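Local coordinates for protein glucose-6-phosphate isomerase (PDB 3QKI) that probably interconverts alpha-D-glucose 6-phosphate and beta-D-fructose 6-phosphate, an early step of glycolysis that also serves gluconeogenesis, at residues A[50-53]-A[54-58]. Sequence-based numbering, arbitrary orientation.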
loop_
_atom_site.group_PDB
_atom_site.type_symbol
_atom_site.label_atom_id
_atom_site.label_comp_id
_atom_site.label_asym_id
_atom_site.label_seq_id
_atom_site.Cartn_x
_atom_site.Cartn_y
_atom_site.Cartn_z
ATOM N N ASP A 50 32.494 -14.520 -4.197
ATOM C CA ASP A 50 32.955 -15.512 -3.230
ATOM C C ASP A 50 31.884 -16.589 -3.086
ATOM O O ASP A 50 30.871 -16.373 -2.415
ATOM C CB ASP A 50 33.282 -14.815 -1.895
ATOM C CG ASP A 50 33.886 -15.687 -0.786
ATOM O OD1 ASP A 50 34.404 -15.113 0.202
ATOM O OD2 ASP A 50 33.796 -16.941 -0.885
ATOM N N LYS A 51 32.114 -17.758 -3.724
ATOM C CA LYS A 51 31.176 -18.885 -3.676
ATOM C C LYS A 51 30.990 -19.418 -2.241
ATOM O O LYS A 51 29.883 -19.834 -1.889
ATOM C CB LYS A 51 31.592 -20.017 -4.626
ATOM C CG LYS A 51 30.524 -21.077 -4.809
ATOM C CD LYS A 51 31.001 -22.279 -5.621
ATOM C CE LYS A 51 29.878 -23.270 -5.810
ATOM N NZ LYS A 51 30.157 -24.214 -6.922
ATOM N N ASN A 52 32.055 -19.398 -1.431
ATOM C CA ASN A 52 31.980 -19.866 -0.061
ATOM C C ASN A 52 31.033 -19.012 0.769
ATOM O O ASN A 52 30.212 -19.552 1.512
ATOM C CB ASN A 52 33.343 -19.936 0.603
ATOM C CG ASN A 52 33.173 -20.732 1.841
ATOM O OD1 ASN A 52 32.659 -21.863 1.792
ATOM N ND2 ASN A 52 33.361 -20.080 2.986
ATOM N N ARG A 53 31.134 -17.686 0.619
ATOM C CA ARG A 53 30.256 -16.752 1.330
ATOM C C ARG A 53 28.798 -16.984 0.904
ATOM O O ARG A 53 27.918 -17.075 1.768
ATOM C CB ARG A 53 30.704 -15.309 1.091
ATOM C CG ARG A 53 29.895 -14.305 1.880
ATOM C CD ARG A 53 30.243 -12.909 1.494
ATOM N NE ARG A 53 29.294 -11.920 2.039
ATOM C CZ ARG A 53 28.189 -11.506 1.425
ATOM N NH1 ARG A 53 27.827 -12.037 0.270
ATOM N NH2 ARG A 53 27.416 -10.583 1.986
ATOM N N SER A 54 28.564 -17.142 -0.416
ATOM C CA SER A 54 27.227 -17.375 -0.977
ATOM C C SER A 54 26.621 -18.644 -0.407
ATOM O O SER A 54 25.467 -18.622 0.029
ATOM C CB SER A 54 27.256 -17.424 -2.504
ATOM O OG SER A 54 27.572 -16.131 -2.995
ATOM N N GLU A 55 27.424 -19.725 -0.327
ATOM C CA GLU A 55 26.977 -20.997 0.237
ATOM C C GLU A 55 26.634 -20.882 1.719
ATOM O O GLU A 55 25.698 -21.529 2.172
ATOM C CB GLU A 55 28.013 -22.095 -0.027
ATOM C CG GLU A 55 27.973 -22.608 -1.454
ATOM C CD GLU A 55 28.973 -23.704 -1.788
ATOM O OE1 GLU A 55 28.751 -24.404 -2.802
ATOM O OE2 GLU A 55 29.978 -23.860 -1.055
ATOM N N SER A 56 27.360 -20.029 2.457
ATOM C CA SER A 56 27.112 -19.783 3.876
ATOM C C SER A 56 25.872 -18.910 4.105
ATOM O O SER A 56 25.212 -19.082 5.124
ATOM C CB SER A 56 28.307 -19.082 4.519
ATOM O OG SER A 56 29.424 -19.950 4.590
ATOM N N LEU A 57 25.590 -17.960 3.204
ATOM C CA LEU A 57 24.488 -16.987 3.372
ATOM C C LEU A 57 23.186 -17.359 2.696
ATOM O O LEU A 57 22.213 -16.598 2.740
ATOM C CB LEU A 57 24.927 -15.547 3.004
ATOM C CG LEU A 57 26.159 -14.970 3.728
ATOM C CD1 LEU A 57 26.236 -13.474 3.572
ATOM C CD2 LEU A 57 26.159 -15.301 5.181
ATOM N N ILE A 58 23.160 -18.535 2.076
ATOM C CA ILE A 58 21.958 -19.080 1.447
ATOM C C ILE A 58 21.540 -20.258 2.304
ATOM O O ILE A 58 22.295 -21.226 2.442
ATOM C CB ILE A 58 22.149 -19.409 -0.053
ATOM C CG1 ILE A 58 22.362 -18.101 -0.856
ATOM C CG2 ILE A 58 20.955 -20.225 -0.590
ATOM C CD1 ILE A 58 22.977 -18.243 -2.212
HETATM O O HOH W 1 28.638 -14.046 -1.619
#
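Arg53 and Leu57, one turn apart on the short helix 51-57, make the main side-chain contact here. The arginine runs out extended from CG to NE, its CG anti to the backbone N (chi1 -176°), and this carries the guanidinium forward alongside the next turn. There Leu57 CD1 sits over the centre of one guanidinium face, 3.5 Å from Arg53 CZ, so a methyl covers the flat group while its N-H groups point outward at the edge. Arg53 NH1 donates a 2.9 Å hydrogen bond to a water whose O lies in the guanidinium plane, at its edge. The same water is 2.7 Å from Ser54 OG and donates weakly to Asp50 O, tying the arginine tip back to the first turn. Carbonyls of Tyr73 and Ser69 take further guanidinium N-H groups and Tyr47 adds a cation-pi contact, which together should leave this buried cation little freedom to rotate.

The start of the helix is N-capped by Asp50, whose OD2 accepts from Arg53 N at 3.1 Å, the donor standing well above the carboxylate plane. Four successive i to i+4 backbone hydrogen bonds, Ser54 to Asp50 through Leu57 to Arg53, then hold the turns together. Lys51 and Glu55, both still largely exposed, reach past each other; CE of Lys51 lies 3.4 Å from Glu55 OE1, but Lys51 NZ is 4.4 Å from that oxygen, too far for a salt bridge. Ser56 OG, turned beside its own backbone N, hydrogen-bonds to Glu75 OE2.

The chain goes on into strand 58-61, with Leu57 making backbone hydrogen bonds with Leu68 of strand 64-70 and its side chain against Leu78 of helix 75-87. Lys51, Ser54 and Glu55 face the second subunit, where Ser54 OG hydrogen-bonds to Ser586 OG of that chain and Glu55 packs on its Ile589.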